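Local atomic coordinates of beta-ketoacyl-[acyl-carrier-protein] synthase FabY (Pseudomonas aeruginosa, PDB entry 4CW4), a protein that condenses acetyl-CoA with malonyl-ACP to make acetoacetyl-ACP, the primer that starts fatty acid biosynthesis. Residues M194-T206 with Y585-Y598. Sequence-based numbering, arbitrary orientation.
Sequences MSVVAATDAIRST and YDQRALQGDLEIIY
Tyr585 reaches the helix of 194-206 with its hydroxyl, which donates to the anti lone pair of Asp201 OD1 (OH to OD1, 2.7 Å); that oxygen is also hydrogen-bonded to Ser25 OG, while OD2 is hydrogen-bonded to Gly17 N, so both oxygens of the buried carboxylate are held. Two further polar links go to the loop after helix 565-590. Ile597 N gives a nearly straight bond to Thr200 OG1 (3.0 Å, 168° at the hydrogen). Arg204 NH2 bonds Glu595 O at 2.7 Å in the carbonyl plane, though that oxygen lies 27° out of the guanidinium plane, and NE adds a weak bond. The guanidinium has Ile597 CD1 over one face and Glu595 CB over the other.

CH-pi contact comes from the same arginine: its CB sits 3.5 Å above the centre of the Tyr585 ring, CD passes close to CE1, and the extended chain takes the guanidinium on to Glu595 O.

The apolar contacts centre on Ile596: its CG2 meets Val196 CG1 at 3.6 Å, its CD1 Val197 CG1.

Segment 585-598 thus wraps helix 190-204 of the thiolase-like fold's N-terminal ketosynthase region, away from the active site; helix 263-273 and strand 366-374 also pack on this helix.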
ATOM      1  N   MET A 194     -15.668  -2.844   7.945  1.00 11.39           N
ATOM      2  CA  MET A 194     -16.178  -3.387   6.695  1.00 10.98           C
ATOM      3  C   MET A 194     -15.374  -4.596   6.261  1.00 11.12           C
ATOM      4  O   MET A 194     -15.935  -5.559   5.764  1.00 11.68           O
ATOM      5  CB  MET A 194     -16.193  -2.307   5.607  1.00 11.54           C
ATOM      6  CG  MET A 194     -17.307  -1.289   5.834  1.00 13.12           C
ATOM      7  SD  MET A 194     -17.356   0.097   4.687  1.00 13.52           S
ATOM      8  CE  MET A 194     -17.468  -0.741   3.106  1.00 15.44           C
ATOM      9  N   SER A 195     -14.070  -4.574   6.502  1.00 11.45           N
ATOM     10  CA  SER A 195     -13.223  -5.703   6.119  1.00 11.22           C
ATOM     11  C   SER A 195     -13.579  -6.932   6.937  1.00 10.28           C
ATOM     12  O   SER A 195     -13.697  -8.028   6.405  1.00 11.13           O
ATOM     13  CB  SER A 195     -11.730  -5.372   6.290  1.00 11.97           C
ATOM     14  OG  SER A 195     -10.935  -6.437   5.793  1.00 13.64           O
ATOM     15  N   VAL A 196     -13.725  -6.753   8.247  1.00 11.34           N
ATOM     16  CA  VAL A 196     -14.055  -7.869   9.132  1.00 11.75           C
ATOM     17  C   VAL A 196     -15.408  -8.481   8.738  1.00 11.62           C
ATOM     18  O   VAL A 196     -15.552  -9.698   8.622  1.00 11.39           O
ATOM     19  CB  VAL A 196     -14.043  -7.402  10.614  1.00 13.49           C
ATOM     20  CG1 VAL A 196     -14.701  -8.413  11.552  1.00 14.71           C
ATOM     21  CG2 VAL A 196     -12.613  -7.088  11.054  1.00 14.93           C
ATOM     22  N   VAL A 197     -16.393  -7.629   8.508  1.00 11.45           N
ATOM     23  CA  VAL A 197     -17.739  -8.111   8.182  1.00 12.04           C
ATOM     24  C   VAL A 197     -17.808  -8.757   6.791  1.00 10.73           C
ATOM     25  O   VAL A 197     -18.441  -9.813   6.604  1.00 10.59           O
ATOM     26  CB  VAL A 197     -18.770  -6.974   8.362  1.00 13.02           C
ATOM     27  CG1 VAL A 197     -20.116  -7.368   7.880  1.00 16.93           C
ATOM     28  CG2 VAL A 197     -18.809  -6.559   9.833  1.00 12.91           C
ATOM     29  N   ALA A 198     -17.123  -8.160   5.822  1.00  9.81           N
ATOM     30  CA  ALA A 198     -17.042  -8.732   4.483  1.00 10.67           C
ATOM     31  C   ALA A 198     -16.289 -10.052   4.462  1.00  9.90           C
ATOM     32  O   ALA A 198     -16.660 -10.968   3.735  1.00 10.37           O
ATOM     33  CB  ALA A 198     -16.397  -7.742   3.525  1.00 11.43           C
ATOM     34  N   ALA A 199     -15.198 -10.142   5.212  1.00 10.83           N
ATOM     35  CA  ALA A 199     -14.406 -11.360   5.192  1.00 11.94           C
ATOM     36  C   ALA A 199     -15.222 -12.532   5.710  1.00 11.83           C
ATOM     37  O   ALA A 199     -15.139 -13.635   5.170  1.00 11.97           O
ATOM     38  CB  ALA A 199     -13.117 -11.197   5.981  1.00 13.39           C
ATOM     39  N   THR A 200     -16.002 -12.305   6.760  1.00 11.72           N
ATOM     40  CA  THR A 200     -16.817 -13.381   7.301  1.00 11.98           C
ATOM     41  C   THR A 200     -17.808 -13.844   6.244  1.00 10.78           C
ATOM     42  O   THR A 200     -17.981 -15.047   6.046  1.00 11.02           O
ATOM     43  CB  THR A 200     -17.580 -12.977   8.575  1.00 14.09           C
ATOM     44  OG1 THR A 200     -16.658 -12.723   9.638  1.00 16.28           O
ATOM     45  CG2 THR A 200     -18.537 -14.090   8.996  1.00 14.43           C
ATOM     46  N   ASP A 201     -18.467 -12.897   5.576  1.00 10.31           N
ATOM     47  CA  ASP A 201     -19.440 -13.256   4.524  1.00  9.88           C
ATOM     48  C   ASP A 201     -18.763 -14.147   3.469  1.00  9.18           C
ATOM     49  O   ASP A 201     -19.301 -15.207   3.101  1.00 10.63           O
ATOM     50  CB  ASP A 201     -20.005 -11.986   3.888  1.00 10.98           C
ATOM     51  CG  ASP A 201     -21.123 -12.249   2.918  1.00 10.56           C
ATOM     52  OD1 ASP A 201     -22.005 -13.099   3.197  1.00 10.43           O
ATOM     53  OD2 ASP A 201     -21.124 -11.611   1.852  1.00 10.37           O
ATOM     54  N   ALA A 202     -17.575 -13.755   3.006  1.00  9.57           N
ATOM     55  CA  ALA A 202     -16.869 -14.548   1.992  1.00 10.33           C
ATOM     56  C   ALA A 202     -16.528 -15.972   2.477  1.00 10.37           C
ATOM     57  O   ALA A 202     -16.711 -16.954   1.751  1.00 10.36           O
ATOM     58  CB  ALA A 202     -15.613 -13.828   1.526  1.00 12.24           C
ATOM     59  N   ILE A 203     -16.011 -16.092   3.692  1.00 10.82           N
ATOM     60  CA  ILE A 203     -15.581 -17.384   4.216  1.00 12.76           C
ATOM     61  C   ILE A 203     -16.775 -18.298   4.415  1.00 12.23           C
ATOM     62  O   ILE A 203     -16.731 -19.470   4.102  1.00 12.70           O
ATOM     63  CB  ILE A 203     -14.827 -17.176   5.557  1.00 16.10           C
ATOM     64  CG1 ILE A 203     -13.493 -16.480   5.288  1.00 18.24           C
ATOM     65  CG2 ILE A 203     -14.638 -18.489   6.315  1.00 17.26           C
ATOM     66  CD1 ILE A 203     -12.511 -17.295   4.446  1.00 20.33           C
ATOM     67  N   ARG A 204     -17.860 -17.757   4.953  0.56 11.51           N
ATOM     68  CA  ARG A 204     -19.037 -18.572   5.214  0.56 10.99           C
ATOM     69  C   ARG A 204     -19.763 -18.969   3.927  0.56 10.97           C
ATOM     70  O   ARG A 204     -20.472 -19.970   3.901  0.56 11.16           O
ATOM     71  CB  ARG A 204     -20.000 -17.852   6.163  0.56 11.01           C
ATOM     72  CG  ARG A 204     -19.451 -17.650   7.573  0.56 12.32           C
ATOM     73  CD  ARG A 204     -20.494 -17.175   8.535  0.56 14.62           C
ATOM     74  NE  ARG A 204     -19.910 -16.863   9.837  0.56 16.79           N
ATOM     75  CZ  ARG A 204     -19.642 -17.762  10.783  0.56 19.31           C
ATOM     76  NH1 ARG A 204     -19.919 -19.052  10.586  0.56 19.81           N
ATOM     77  NH2 ARG A 204     -19.116 -17.366  11.937  0.56 20.32           N
ATOM     78  N   SER A 205     -19.585 -18.193   2.862  1.00 10.51           N
ATOM     79  CA  SER A 205     -20.199 -18.507   1.577  1.00 10.83           C
ATOM     80  C   SER A 205     -19.630 -19.774   0.969  1.00 10.95           C
ATOM     81  O   SER A 205     -20.229 -20.331   0.073  1.00 11.73           O
ATOM     82  CB  SER A 205     -20.010 -17.373   0.563  1.00  9.75           C
ATOM     83  OG  SER A 205     -18.711 -17.392  -0.024  1.00 10.59           O
ATOM     84  N   THR A 206     -18.479 -20.244   1.445  1.00 10.38           N
ATOM     85  CA  THR A 206     -17.887 -21.450   0.867  1.00 10.69           C
ATOM     86  C   THR A 206     -18.634 -22.725   1.213  1.00 10.91           C
ATOM     87  O   THR A 206     -18.472 -23.715   0.521  1.00 11.88           O
ATOM     88  CB  THR A 206     -16.427 -21.663   1.315  1.00 11.66           C
ATOM     89  OG1 THR A 206     -16.386 -21.972   2.710  1.00 11.44           O
ATOM     90  CG2 THR A 206     -15.540 -20.453   0.997  1.00 11.75           C
ATOM     91  N   TYR A 585     -26.165 -21.120   5.364  1.00 10.50           N
ATOM     92  CA  TYR A 585     -25.613 -19.829   5.743  1.00 10.48           C
ATOM     93  C   TYR A 585     -26.411 -18.693   5.092  1.00 11.55           C
ATOM     94  O   TYR A 585     -26.777 -17.741   5.752  1.00 11.07           O
ATOM     95  CB  TYR A 585     -24.106 -19.710   5.387  1.00 11.45           C
ATOM     96  CG  TYR A 585     -23.664 -18.266   5.404  1.00 11.20           C
ATOM     97  CD1 TYR A 585     -23.735 -17.533   6.569  1.00 11.21           C
ATOM     98  CD2 TYR A 585     -23.248 -17.630   4.250  1.00 11.28           C
ATOM     99  CE1 TYR A 585     -23.408 -16.209   6.596  1.00 10.49           C
ATOM    100  CE2 TYR A 585     -22.908 -16.281   4.258  1.00 11.49           C
ATOM    101  CZ  TYR A 585     -23.012 -15.578   5.436  1.00 10.24           C
ATOM    102  OH  TYR A 585     -22.676 -14.253   5.489  1.00 12.74           O
ATOM    103  N   ASP A 586     -26.634 -18.761   3.790  1.00 10.82           N
ATOM    104  CA  ASP A 586     -27.406 -17.721   3.100  1.00 10.87           C
ATOM    105  C   ASP A 586     -28.755 -17.502   3.803  1.00 10.57           C
ATOM    106  O   ASP A 586     -29.174 -16.379   3.996  1.00 10.54           O
ATOM    107  CB  ASP A 586     -27.617 -18.134   1.638  1.00 10.97           C
ATOM    108  CG  ASP A 586     -28.316 -17.080   0.802  1.00 11.84           C
ATOM    109  OD1 ASP A 586     -28.057 -15.864   0.977  1.00 11.26           O
ATOM    110  OD2 ASP A 586     -29.116 -17.484  -0.073  1.00 13.73           O
ATOM    111  N   GLN A 587     -29.429 -18.580   4.193  1.00 11.64           N
ATOM    112  CA  GLN A 587     -30.701 -18.463   4.906  1.00 12.68           C
ATOM    113  C   GLN A 587     -30.544 -17.734   6.225  1.00 12.30           C
ATOM    114  O   GLN A 587     -31.390 -16.917   6.589  1.00 13.08           O
ATOM    115  CB  GLN A 587     -31.271 -19.851   5.171  1.00 14.99           C
ATOM    116  CG  GLN A 587     -31.840 -20.522   3.936  1.00 17.44           C
ATOM    117  CD  GLN A 587     -33.239 -20.061   3.651  1.00 21.41           C
ATOM    118  OE1 GLN A 587     -34.194 -20.408   4.369  1.00 24.72           O
ATOM    119  NE2 GLN A 587     -33.380 -19.260   2.617  1.00 23.15           N
ATOM    120  N   ARG A 588     -29.475 -18.020   6.967  1.00 11.79           N
ATOM    121  CA  ARG A 588     -29.284 -17.308   8.221  1.00 11.65           C
ATOM    122  C   ARG A 588     -28.996 -15.829   7.950  1.00 11.17           C
ATOM    123  O   ARG A 588     -29.486 -14.946   8.659  1.00 11.23           O
ATOM    124  CB  ARG A 588     -28.135 -17.924   9.031  1.00 13.65           C
ATOM    125  CG  ARG A 588     -28.403 -19.345   9.596  1.00 14.23           C
ATOM    126  CD  ARG A 588     -29.789 -19.530  10.191  1.00 15.54           C
ATOM    127  NE  ARG A 588     -30.104 -18.542  11.216  1.00 15.58           N
ATOM    128  CZ  ARG A 588     -31.318 -18.081  11.462  1.00 15.93           C
ATOM    129  NH1 ARG A 588     -32.352 -18.520  10.777  1.00 15.71           N
ATOM    130  NH2 ARG A 588     -31.500 -17.176  12.393  1.00 17.26           N
ATOM    131  N   ALA A 589     -28.178 -15.563   6.938  1.00 11.23           N
ATOM    132  CA  ALA A 589     -27.793 -14.195   6.607  1.00 11.81           C
ATOM    133  C   ALA A 589     -29.013 -13.366   6.215  1.00 11.60           C
ATOM    134  O   ALA A 589     -29.095 -12.182   6.548  1.00 11.77           O
ATOM    135  CB  ALA A 589     -26.730 -14.193   5.512  1.00 11.88           C
ATOM    136  N   LEU A 590     -29.968 -13.998   5.534  1.00 11.55           N
ATOM    137  CA  LEU A 590     -31.194 -13.329   5.128  1.00 11.35           C
ATOM    138  C   LEU A 590     -31.947 -12.854   6.360  1.00 13.28           C
ATOM    139  O   LEU A 590     -32.596 -11.809   6.334  1.00 15.23           O
ATOM    140  CB  LEU A 590     -32.076 -14.256   4.281  1.00 11.61           C
ATOM    141  CG  LEU A 590     -31.597 -14.413   2.841  1.00 12.90           C
ATOM    142  CD1 LEU A 590     -32.270 -15.603   2.146  1.00 14.95           C
ATOM    143  CD2 LEU A 590     -31.838 -13.123   2.058  1.00 12.85           C
ATOM    144  N   GLN A 591     -31.838 -13.626   7.437  0.53 13.62           N
ATOM    145  CA  GLN A 591     -32.520 -13.333   8.686  0.53 14.56           C
ATOM    146  C   GLN A 591     -31.740 -12.355   9.566  0.53 14.17           C
ATOM    147  O   GLN A 591     -32.192 -11.995  10.654  0.53 15.03           O
ATOM    148  CB  GLN A 591     -32.774 -14.635   9.449  0.53 16.26           C
ATOM    149  CG  GLN A 591     -33.851 -15.505   8.838  0.53 17.70           C
ATOM    150  CD  GLN A 591     -35.231 -15.112   9.287  0.53 19.15           C
ATOM    151  OE1 GLN A 591     -35.597 -15.301  10.451  0.53 20.64           O
ATOM    152  NE2 GLN A 591     -36.009 -14.544   8.373  0.53 20.10           N
ATOM    153  N   GLY A 592     -30.577 -11.917   9.093  1.00 13.85           N
ATOM    154  CA  GLY A 592     -29.738 -11.018   9.857  1.00 14.04           C
ATOM    155  C   GLY A 592     -28.801 -11.715  10.829  1.00 14.79           C
ATOM    156  O   GLY A 592     -28.178 -11.079  11.683  1.00 17.84           O
ATOM    157  N   ASP A 593     -28.679 -13.026  10.689  1.00 13.00           N
ATOM    158  CA  ASP A 593     -27.840 -13.824  11.570  1.00 12.78           C
ATOM    159  C   ASP A 593     -26.509 -14.077  10.880  1.00 12.50           C
ATOM    160  O   ASP A 593     -26.334 -15.083  10.204  1.00 13.90           O
ATOM    161  CB  ASP A 593     -28.578 -15.129  11.863  1.00 13.10           C
ATOM    162  CG  ASP A 593     -27.867 -16.033  12.854  1.00 14.36           C
ATOM    163  OD1 ASP A 593     -26.842 -15.642  13.435  1.00 15.51           O
ATOM    164  OD2 ASP A 593     -28.376 -17.156  13.071  1.00 15.03           O
ATOM    165  N   LEU A 594     -25.584 -13.131  11.028  1.00 12.14           N
ATOM    166  CA  LEU A 594     -24.361 -13.085  10.219  1.00 12.24           C
ATOM    167  C   LEU A 594     -23.150 -13.702  10.927  1.00 12.69           C
ATOM    168  O   LEU A 594     -22.162 -14.065  10.273  1.00 13.72           O
ATOM    169  CB  LEU A 594     -24.058 -11.635   9.823  1.00 12.83           C
ATOM    170  CG  LEU A 594     -25.086 -10.999   8.885  1.00 14.15           C
ATOM    171  CD1 LEU A 594     -24.798  -9.495   8.724  1.00 15.79           C
ATOM    172  CD2 LEU A 594     -25.077 -11.709   7.537  1.00 14.06           C
ATOM    173  N   GLU A 595     -23.246 -13.809  12.254  1.00 13.82           N
ATOM    174  CA  GLU A 595     -22.199 -14.362  13.134  1.00 15.44           C
ATOM    175  C   GLU A 595     -20.786 -13.972  12.697  1.00 14.09           C
ATOM    176  O   GLU A 595     -19.962 -14.786  12.275  1.00 14.95           O
ATOM    177  CB  GLU A 595     -22.357 -15.877  13.302  1.00 19.04           C
ATOM    178  CG  GLU A 595     -21.600 -16.455  14.512  1.00 22.02           C
ATOM    179  CD  GLU A 595     -22.174 -16.039  15.864  1.00 24.81           C
ATOM    180  OE1 GLU A 595     -23.298 -15.494  15.923  1.00 24.66           O
ATOM    181  OE2 GLU A 595     -21.472 -16.254  16.889  1.00 28.22           O
ATOM    182  N   ILE A 596     -20.502 -12.691  12.833  1.00 12.43           N
ATOM    183  CA  ILE A 596     -19.231 -12.147  12.409  1.00 12.57           C
ATOM    184  C   ILE A 596     -18.114 -12.735  13.262  1.00 13.66           C
ATOM    185  O   ILE A 596     -18.206 -12.785  14.492  1.00 15.93           O
ATOM    186  CB  ILE A 596     -19.249 -10.597  12.503  1.00 12.42           C
ATOM    187  CG1 ILE A 596     -20.367 -10.026  11.631  1.00 12.72           C
ATOM    188  CG2 ILE A 596     -17.891 -10.023  12.122  1.00 12.89           C
ATOM    189  CD1 ILE A 596     -20.363 -10.476  10.200  1.00 13.16           C
ATOM    190  N   ILE A 597     -17.050 -13.150  12.591  1.00 14.37           N
ATOM    191  CA  ILE A 597     -15.885 -13.711  13.263  1.00 14.90           C
ATOM    192  C   ILE A 597     -14.943 -12.590  13.671  1.00 15.64           C
ATOM    193  O   ILE A 597     -14.458 -11.849  12.829  1.00 16.46           O
ATOM    194  CB  ILE A 597     -15.124 -14.678  12.325  1.00 16.68           C
ATOM    195  CG1 ILE A 597     -16.075 -15.777  11.808  1.00 18.68           C
ATOM    196  CG2 ILE A 597     -13.914 -15.273  13.060  1.00 16.89           C
ATOM    197  CD1 ILE A 597     -15.582 -16.509  10.566  1.00 21.39           C
ATOM    198  N   TYR A 598     -14.677 -12.481  14.965  1.00 14.70           N
ATOM    199  CA  TYR A 598     -13.730 -11.500  15.484  1.00 15.70           C
ATOM    200  C   TYR A 598     -13.110 -12.101  16.739  1.00 16.41           C
ATOM    201  O   TYR A 598     -13.637 -11.966  17.848  1.00 19.06           O
ATOM    202  CB  TYR A 598     -14.378 -10.151  15.798  1.00 15.68           C
ATOM    203  CG  TYR A 598     -13.369  -9.114  16.267  1.00 16.49           C
ATOM    204  CD1 TYR A 598     -12.434  -8.592  15.391  1.00 16.49           C
ATOM    205  CD2 TYR A 598     -13.354  -8.661  17.580  1.00 16.68           C
ATOM    206  CE1 TYR A 598     -11.501  -7.666  15.803  1.00 17.35           C
ATOM    207  CE2 TYR A 598     -12.428  -7.724  18.003  1.00 18.22           C
ATOM    208  CZ  TYR A 598     -11.498  -7.239  17.111  1.00 17.94           C
ATOM    209  OH  TYR A 598     -10.568  -6.310  17.507  1.00 18.98           O
TER